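Local coordinates for putative uncharacterized protein (Aeropyrum pernix, PDB 3P1Z), which is of unknown function but belongs to the tRNA-intron endonuclease family and may bind nucleic acid and take part in tRNA splicing, at residues E5-L17 and V24-L36. Sequence-based numbering, arbitrary orientation.
Sequences EGEVAGCKAAARL and VEECFDGSYCRNL
Ala14 pairs with both Glu25 and Glu26 in a classic beta bulge, where strands 14-17 and 24-26 of an antiparallel hairpin run at 140°. Ala14 O accepts from Glu25 N at 2.8 Å and also from Glu26 N, while Ala14 N donates back to Glu26 O at 2.9 Å. From the bulge, Glu25 OE2 reaches Arg16 NH1 in a 2.6 Å salt bridge, in the guanidinium plane at its edge but approached from above the carboxylate plane, the two groups turned 74° apart.

Phe28 lies on the Ala14 side of the hairpin, CE2 and CZ against the small methyl of Ala14 and CE2 3.9 Å from Val8 CB. On the opposite face small Ala15 packs on Val24, their CA atoms 4.1 Å apart. Lys12 CB sits over one face of the Tyr32 ring, toward its rim, a CH-pi contact 3.8 Å from the centroid, with Lys12 CD near CD1. Tyr32 CG stands anti to the backbone N (chi1 170°), which swings the ring toward Lys12 and Ala13; Ala13 CB is 3.9 Å from Tyr32 CE2. A serine in place of Tyr32 would probably deprive the Lys12 methylenes of their aromatic platform and open a gap beside Ala13. Asp29 N-caps the helix, OD1 accepting from Tyr32 N, and its CB packs 3.5 Å from Lys12 CG.

The Cys27-Cys33 disulfide ties the residue after Glu26 to helix 30-38; Cys11-Cys62 fastens the loop leading into strand 14-18. That strand is outermost in this chain's four-stranded antiparallel sheet, beside 21-26, which borders 46-47.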
loop_
_atom_site.group_PDB
_atom_site.type_symbol
_atom_site.label_atom_id
_atom_site.label_comp_id
_atom_site.label_asym_id
_atom_site.label_seq_id
_atom_site.Cartn_x
_atom_site.Cartn_y
_atom_site.Cartn_z
ATOM N N GLU A 5 -18.369 -7.730 -53.731
ATOM C CA GLU A 5 -19.124 -8.644 -52.882
ATOM C C GLU A 5 -19.071 -8.201 -51.420
ATOM O O GLU A 5 -18.001 -8.176 -50.806
ATOM C CB GLU A 5 -18.613 -10.088 -53.019
ATOM C CG GLU A 5 -18.347 -10.559 -54.454
ATOM C CD GLU A 5 -19.548 -10.400 -55.378
ATOM O OE1 GLU A 5 -20.679 -10.763 -54.966
ATOM O OE2 GLU A 5 -19.352 -9.919 -56.522
ATOM N N GLY A 6 -20.229 -7.839 -50.873
ATOM C CA GLY A 6 -20.331 -7.546 -49.457
ATOM C C GLY A 6 -19.956 -8.788 -48.667
ATOM O O GLY A 6 -20.192 -9.908 -49.122
ATOM N N GLU A 7 -19.358 -8.596 -47.494
ATOM C CA GLU A 7 -18.989 -9.710 -46.621
ATOM C C GLU A 7 -20.020 -9.873 -45.492
ATOM O O GLU A 7 -19.890 -9.262 -44.421
ATOM C CB GLU A 7 -17.582 -9.480 -46.046
ATOM C CG GLU A 7 -16.919 -10.702 -45.398
ATOM C CD GLU A 7 -15.543 -10.383 -44.824
ATOM O OE1 GLU A 7 -14.671 -11.279 -44.833
ATOM O OE2 GLU A 7 -15.333 -9.230 -44.374
ATOM N N VAL A 8 -21.046 -10.689 -45.740
ATOM C CA VAL A 8 -22.138 -10.870 -44.775
ATOM C C VAL A 8 -22.059 -12.222 -44.051
ATOM O O VAL A 8 -22.807 -12.472 -43.105
ATOM C CB VAL A 8 -23.546 -10.704 -45.442
ATOM C CG1 VAL A 8 -23.584 -9.450 -46.318
ATOM C CG2 VAL A 8 -23.933 -11.937 -46.255
ATOM N N ALA A 9 -21.146 -13.083 -44.504
ATOM C CA ALA A 9 -20.932 -14.403 -43.901
ATOM C C ALA A 9 -20.352 -14.299 -42.480
ATOM O O ALA A 9 -19.312 -13.676 -42.276
ATOM C CB ALA A 9 -20.023 -15.263 -44.801
ATOM N N GLY A 10 -21.021 -14.906 -41.500
ATOM C CA GLY A 10 -20.505 -14.925 -40.138
ATOM C C GLY A 10 -21.080 -13.880 -39.190
ATOM O O GLY A 10 -21.040 -14.060 -37.972
ATOM N N CYS A 11 -21.593 -12.780 -39.738
ATOM C CA CYS A 11 -22.284 -11.770 -38.943
ATOM C C CYS A 11 -23.729 -12.217 -38.764
ATOM O O CYS A 11 -24.289 -12.854 -39.652
ATOM C CB CYS A 11 -22.258 -10.426 -39.665
ATOM S SG CYS A 11 -20.915 -10.283 -40.864
ATOM N N LYS A 12 -24.331 -11.900 -37.623
ATOM C CA LYS A 12 -25.760 -12.136 -37.433
ATOM C C LYS A 12 -26.533 -10.832 -37.618
ATOM O O LYS A 12 -27.690 -10.732 -37.207
ATOM C CB LYS A 12 -26.066 -12.743 -36.057
ATOM C CG LYS A 12 -25.782 -14.227 -35.926
ATOM C CD LYS A 12 -25.927 -14.642 -34.477
ATOM C CE LYS A 12 -25.241 -15.964 -34.168
ATOM N NZ LYS A 12 -24.928 -16.099 -32.708
ATOM N N ALA A 13 -25.879 -9.847 -38.241
ATOM C CA ALA A 13 -26.460 -8.525 -38.515
ATOM C C ALA A 13 -25.390 -7.492 -38.887
ATOM O O ALA A 13 -24.226 -7.623 -38.513
ATOM C CB ALA A 13 -27.278 -8.032 -37.332
ATOM N N ALA A 14 -25.790 -6.454 -39.615
ATOM C CA ALA A 14 -24.839 -5.464 -40.137
ATOM C C ALA A 14 -25.304 -4.027 -39.903
ATOM O O ALA A 14 -26.472 -3.700 -40.125
ATOM C CB ALA A 14 -24.573 -5.706 -41.616
ATOM N N ALA A 15 -24.380 -3.174 -39.462
ATOM C CA ALA A 15 -24.737 -1.851 -38.939
ATOM C C ALA A 15 -23.793 -0.735 -39.378
ATOM O O ALA A 15 -22.601 -0.947 -39.561
ATOM C CB ALA A 15 -24.826 -1.896 -37.412
ATOM N N ARG A 16 -24.343 0.462 -39.532
ATOM C CA ARG A 16 -23.562 1.619 -39.946
ATOM C C ARG A 16 -23.393 2.567 -38.779
ATOM O O ARG A 16 -24.218 2.608 -37.871
ATOM C CB ARG A 16 -24.270 2.374 -41.058
ATOM C CG ARG A 16 -25.362 3.269 -40.540
ATOM C CD ARG A 16 -25.722 4.350 -41.532
ATOM N NE ARG A 16 -26.958 5.016 -41.137
ATOM C CZ ARG A 16 -28.172 4.624 -41.519
ATOM N NH1 ARG A 16 -28.307 3.570 -42.319
ATOM N NH2 ARG A 16 -29.249 5.287 -41.105
ATOM N N LEU A 17 -22.329 3.352 -38.810
ATOM C CA LEU A 17 -22.077 4.280 -37.728
ATOM C C LEU A 17 -22.511 5.675 -38.131
ATOM O O LEU A 17 -21.898 6.291 -38.999
ATOM C CB LEU A 17 -20.596 4.290 -37.367
ATOM C CG LEU A 17 -20.301 5.180 -36.166
ATOM C CD1 LEU A 17 -21.078 4.674 -34.959
ATOM C CD2 LEU A 17 -18.810 5.204 -35.889
ATOM N N VAL A 24 -28.636 -0.545 -37.058
ATOM C CA VAL A 24 -28.696 -1.838 -37.715
ATOM C C VAL A 24 -29.444 -1.744 -39.050
ATOM O O VAL A 24 -30.584 -1.290 -39.113
ATOM C CB VAL A 24 -29.322 -2.901 -36.795
ATOM C CG1 VAL A 24 -29.398 -4.249 -37.505
ATOM C CG2 VAL A 24 -28.503 -3.020 -35.514
ATOM N N GLU A 25 -28.783 -2.177 -40.116
ATOM C CA GLU A 25 -29.385 -2.140 -41.441
ATOM C C GLU A 25 -29.845 -3.524 -41.944
ATOM O O GLU A 25 -30.806 -3.614 -42.706
ATOM C CB GLU A 25 -28.446 -1.448 -42.435
ATOM C CG GLU A 25 -28.066 -0.027 -42.006
ATOM C CD GLU A 25 -26.931 0.583 -42.828
ATOM O OE1 GLU A 25 -25.807 0.040 -42.798
ATOM O OE2 GLU A 25 -27.150 1.619 -43.492
ATOM N N GLU A 26 -29.193 -4.595 -41.491
ATOM C CA GLU A 26 -29.527 -5.949 -41.948
ATOM C C GLU A 26 -29.537 -6.981 -40.814
ATOM O O GLU A 26 -28.575 -7.074 -40.051
ATOM C CB GLU A 26 -28.518 -6.405 -43.009
ATOM C CG GLU A 26 -28.682 -5.785 -44.392
ATOM C CD GLU A 26 -29.877 -6.349 -45.152
ATOM O OE1 GLU A 26 -30.286 -7.500 -44.857
ATOM O OE2 GLU A 26 -30.401 -5.639 -46.045
ATOM N N CYS A 27 -30.612 -7.761 -40.705
ATOM C CA CYS A 27 -30.650 -8.862 -39.735
ATOM C C CYS A 27 -30.583 -10.219 -40.439
ATOM O O CYS A 27 -31.479 -10.577 -41.200
ATOM C CB CYS A 27 -31.887 -8.776 -38.821
ATOM S SG CYS A 27 -31.852 -7.433 -37.581
ATOM N N PHE A 28 -29.522 -10.973 -40.181
ATOM C CA PHE A 28 -29.306 -12.223 -40.901
ATOM C C PHE A 28 -29.736 -13.406 -40.055
ATOM O O PHE A 28 -30.131 -14.455 -40.580
ATOM C CB PHE A 28 -27.848 -12.334 -41.328
ATOM C CG PHE A 28 -27.341 -11.104 -42.006
ATOM C CD1 PHE A 28 -28.140 -10.434 -42.901
ATOM C CD2 PHE A 28 -26.079 -10.605 -41.741
ATOM C CE1 PHE A 28 -27.690 -9.302 -43.526
ATOM C CE2 PHE A 28 -25.623 -9.458 -42.370
ATOM C CZ PHE A 28 -26.432 -8.812 -43.260
ATOM N N ASP A 29 -29.655 -13.224 -38.742
ATOM C CA ASP A 29 -30.234 -14.163 -37.797
ATOM C C ASP A 29 -31.352 -13.425 -37.079
ATOM O O ASP A 29 -31.102 -12.470 -36.346
ATOM C CB ASP A 29 -29.177 -14.661 -36.810
ATOM C CG ASP A 29 -29.662 -15.837 -35.967
ATOM O OD1 ASP A 29 -30.754 -15.723 -35.363
ATOM O OD2 ASP A 29 -28.948 -16.869 -35.904
ATOM N N GLY A 30 -32.588 -13.848 -37.316
ATOM C CA GLY A 30 -33.731 -13.175 -36.737
ATOM C C GLY A 30 -33.719 -13.260 -35.227
ATOM O O GLY A 30 -33.912 -12.252 -34.548
ATOM N N SER A 31 -33.488 -14.458 -34.694
ATOM C CA SER A 31 -33.563 -14.667 -33.250
ATOM C C SER A 31 -32.614 -13.722 -32.530
ATOM O O SER A 31 -32.898 -13.242 -31.429
ATOM C CB SER A 31 -33.235 -16.118 -32.887
ATOM O OG SER A 31 -31.986 -16.517 -33.434
ATOM N N TYR A 32 -31.483 -13.462 -33.175
ATOM C CA TYR A 32 -30.443 -12.602 -32.626
ATOM C C TYR A 32 -30.965 -11.176 -32.468
ATOM O O TYR A 32 -30.903 -10.599 -31.380
ATOM C CB TYR A 32 -29.213 -12.657 -33.532
ATOM C CG TYR A 32 -28.115 -11.659 -33.243
ATOM C CD1 TYR A 32 -27.156 -11.903 -32.262
ATOM C CD2 TYR A 32 -28.007 -10.494 -33.991
ATOM C CE1 TYR A 32 -26.138 -10.998 -32.018
ATOM C CE2 TYR A 32 -26.991 -9.585 -33.761
ATOM C CZ TYR A 32 -26.060 -9.839 -32.772
ATOM O OH TYR A 32 -25.051 -8.931 -32.548
ATOM N N CYS A 33 -31.498 -10.615 -33.545
ATOM C CA CYS A 33 -32.137 -9.307 -33.465
ATOM C C CYS A 33 -33.318 -9.290 -32.496
ATOM O O CYS A 33 -33.401 -8.421 -31.626
ATOM C CB CYS A 33 -32.585 -8.828 -34.839
ATOM S SG CYS A 33 -31.289 -7.942 -35.688
ATOM N N ARG A 34 -34.229 -10.247 -32.642
ATOM C CA ARG A 34 -35.345 -10.362 -31.713
ATOM C C ARG A 34 -34.849 -10.367 -30.271
ATOM O O ARG A 34 -35.484 -9.781 -29.397
ATOM C CB ARG A 34 -36.176 -11.615 -32.003
ATOM C CG ARG A 34 -37.190 -11.441 -33.136
ATOM C CD ARG A 34 -38.238 -12.557 -33.137
ATOM N NE ARG A 34 -37.616 -13.871 -33.254
ATOM C CZ ARG A 34 -37.073 -14.333 -34.376
ATOM N NH1 ARG A 34 -37.078 -13.584 -35.476
ATOM N NH2 ARG A 34 -36.519 -15.539 -34.396
ATOM N N ASN A 35 -33.720 -11.033 -30.029
ATOM C CA ASN A 35 -33.103 -11.026 -28.705
ATOM C C ASN A 35 -32.734 -9.606 -28.315
ATOM O O ASN A 35 -33.121 -9.120 -27.248
ATOM C CB ASN A 35 -31.850 -11.914 -28.658
ATOM C CG ASN A 35 -31.385 -12.204 -27.234
ATOM O OD1 ASN A 35 -32.194 -12.497 -26.351
ATOM N ND2 ASN A 35 -30.076 -12.136 -27.010
ATOM N N LEU A 36 -32.001 -8.941 -29.201
ATOM C CA LEU A 36 -31.504 -7.594 -28.942
ATOM C C LEU A 36 -32.632 -6.569 -28.852
ATOM O O LEU A 36 -32.379 -5.370 -28.759
ATOM C CB LEU A 36 -30.480 -7.168 -30.005
ATOM C CG LEU A 36 -29.200 -7.987 -30.217
ATOM C CD1 LEU A 36 -28.338 -7.327 -31.286
ATOM C CD2 LEU A 36 -28.407 -8.143 -28.926
#